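Local coordinates for CBS domain protein (Sulfolobus tokodaii, PDB 2EF7), which is of unknown function but carries a pair of CBS domains, modules that in many relatives bind adenine nucleotides and regulate attached or partner proteins, at residues H100-D105 against K111-I116. Residues are numbered along the deposited sequence; the frame is centred on the assembly and turned at random.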
loop_
_atom_site.group_PDB
_atom_site.type_symbol
_atom_site.label_atom_id
_atom_site.label_comp_id
_atom_site.label_asym_id
_atom_site.label_seq_id
_atom_site.Cartn_x
_atom_site.Cartn_y
_atom_site.Cartn_z
ATOM N N HIS A 100 14.174 -5.804 3.678
ATOM C CA HIS A 100 14.157 -5.931 5.131
ATOM C C HIS A 100 15.572 -5.916 5.691
ATOM O O HIS A 100 16.518 -6.356 5.030
ATOM C CB HIS A 100 13.467 -7.233 5.564
ATOM C CG HIS A 100 12.086 -7.401 5.014
ATOM N ND1 HIS A 100 11.845 -7.903 3.753
ATOM C CD2 HIS A 100 10.875 -7.103 5.539
ATOM C CE1 HIS A 100 10.543 -7.904 3.525
ATOM N NE2 HIS A 100 9.932 -7.423 4.593
ATOM N N LEU A 101 15.711 -5.411 6.912
ATOM C CA LEU A 101 17.012 -5.341 7.561
ATOM C C LEU A 101 16.949 -5.665 9.040
ATOM O O LEU A 101 16.140 -5.101 9.766
ATOM C CB LEU A 101 17.610 -3.938 7.426
ATOM C CG LEU A 101 18.378 -3.543 6.175
ATOM C CD1 LEU A 101 18.788 -2.082 6.287
ATOM C CD2 LEU A 101 19.595 -4.434 6.032
ATOM N N PRO A 102 17.789 -6.600 9.504
ATOM C CA PRO A 102 17.777 -6.923 10.931
ATOM C C PRO A 102 18.280 -5.652 11.625
ATOM O O PRO A 102 19.129 -4.941 11.075
ATOM C CB PRO A 102 18.798 -8.048 11.034
ATOM C CG PRO A 102 18.693 -8.717 9.719
ATOM C CD PRO A 102 18.603 -7.570 8.753
ATOM N N VAL A 103 17.765 -5.352 12.809
ATOM C CA VAL A 103 18.212 -4.161 13.526
ATOM C C VAL A 103 18.927 -4.627 14.791
ATOM O O VAL A 103 18.434 -5.511 15.497
ATOM C CB VAL A 103 17.020 -3.245 13.921
ATOM C CG1 VAL A 103 17.541 -1.967 14.596
ATOM C CG2 VAL A 103 16.192 -2.889 12.686
ATOM N N VAL A 104 20.095 -4.057 15.066
ATOM C CA VAL A 104 20.858 -4.425 16.258
ATOM C C VAL A 104 21.113 -3.222 17.158
ATOM O O VAL A 104 20.932 -2.074 16.742
ATOM C CB VAL A 104 22.234 -5.027 15.890
ATOM C CG1 VAL A 104 22.052 -6.349 15.141
ATOM C CG2 VAL A 104 23.034 -4.031 15.058
ATOM N N ASP A 105 21.521 -3.474 18.397
ATOM C CA ASP A 105 21.831 -2.371 19.292
ATOM C C ASP A 105 23.313 -2.075 19.112
ATOM O O ASP A 105 23.964 -2.690 18.270
ATOM C CB ASP A 105 21.486 -2.726 20.748
ATOM C CG ASP A 105 22.210 -3.965 21.252
ATOM O OD1 ASP A 105 21.768 -4.511 22.281
ATOM O OD2 ASP A 105 23.216 -4.385 20.641
ATOM N N LYS A 111 17.561 -6.693 17.834
ATOM C CA LYS A 111 16.513 -5.943 18.537
ATOM C C LYS A 111 15.204 -5.900 17.757
ATOM O O LYS A 111 14.137 -5.726 18.339
ATOM C CB LYS A 111 16.973 -4.502 18.814
ATOM C CG LYS A 111 18.049 -4.367 19.888
ATOM C CD LYS A 111 17.472 -4.662 21.263
ATOM C CE LYS A 111 18.562 -4.828 22.301
ATOM N NZ LYS A 111 17.989 -5.139 23.640
ATOM N N GLY A 112 15.285 -6.036 16.438
ATOM C CA GLY A 112 14.087 -6.004 15.620
ATOM C C GLY A 112 14.369 -6.126 14.133
ATOM O O GLY A 112 15.487 -6.461 13.726
ATOM N N ILE A 113 13.346 -5.843 13.330
ATOM C CA ILE A 113 13.415 -5.897 11.873
ATOM C C ILE A 113 12.717 -4.657 11.324
ATOM O O ILE A 113 11.620 -4.328 11.771
ATOM C CB ILE A 113 12.665 -7.142 11.315
ATOM C CG1 ILE A 113 13.389 -8.417 11.726
ATOM C CG2 ILE A 113 12.551 -7.056 9.797
ATOM C CD1 ILE A 113 14.807 -8.489 11.226
ATOM N N ILE A 114 13.358 -3.976 10.371
ATOM C CA ILE A 114 12.798 -2.775 9.746
ATOM C C ILE A 114 12.639 -3.054 8.253
ATOM O O ILE A 114 13.535 -3.612 7.626
ATOM C CB ILE A 114 13.725 -1.523 9.943
ATOM C CG1 ILE A 114 13.057 -0.272 9.370
ATOM C CG2 ILE A 114 15.062 -1.716 9.248
ATOM C CD1 ILE A 114 12.377 0.578 10.400
ATOM N N SER A 115 11.502 -2.671 7.682
ATOM C CA SER A 115 11.259 -2.917 6.264
ATOM C C SER A 115 11.041 -1.627 5.490
ATOM O O SER A 115 10.763 -0.576 6.065
ATOM C CB SER A 115 10.032 -3.810 6.084
ATOM O OG SER A 115 8.848 -3.064 6.309
ATOM N N ILE A 116 11.155 -1.726 4.173
ATOM C CA ILE A 116 10.973 -0.581 3.302
ATOM C C ILE A 116 9.604 0.065 3.535
ATOM O O ILE A 116 9.454 1.278 3.388
ATOM C CB ILE A 116 11.112 -0.994 1.818
ATOM C CG1 ILE A 116 11.110 0.253 0.933
ATOM C CG2 ILE A 116 9.998 -1.960 1.433
ATOM C CD1 ILE A 116 12.297 1.162 1.177
#
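Leu101 and Ile114 form a hydrogen-bonded pair of the antiparallel beta hairpin of strands 100-104 and 110-115 in the second CBS domain; the segments 100-104 and 111-115 run at 151° to each other. Backbone bonding gives the register. Leu101 N reaches Ile114 O at 2.9 Å, almost in line with the C=O bond, and Ile114 N returns the bond to Leu101 O. Toward the turn, Val103 N meets Gly112 O at 2.7 Å from above the carbonyl plane. Val103 O receives Lys111 N at 2.8 Å and, more weakly, Gly112 N; two consecutive residues facing one define a classic beta bulge.

Apolar packing differs between the two faces of the sheet. On the buried face, Ile114 CG2 touches both Leu101 CB and Val103 CG2, at 3.8 Å from each. The CG1 branch of Ile114 lies anti to the backbone N (chi1 -176°), which leaves CG2 to make these contacts while the CD1 end leads away from strand 100-104. Helix 86-96 packs here through Leu92 and Met93. On the other face, Ile113 bends CD1 across the strand to within 3.4 Å of Pro102 CA; Pro102 in turn packs on Pro46 of strand 45-51, joining the hairpin to the first CBS domain.

Polar side chains mark both ends. His100 lays its ring obliquely by Ser115, with CD2 3.4 Å from Ser115 CB, while ND1 bonds Glu132 O of the second subunit. Ser115 is the N-cap of helix 116-126. Near the turn, Asp105 OD2 accepts hydrogen bonds from the backbone N of Lys107 and of Asn109, whereas OD1 stays 4.1 Å from Lys111 NZ, too far for a salt bridge, and instead approaches Lys111 CE at 3.2 Å.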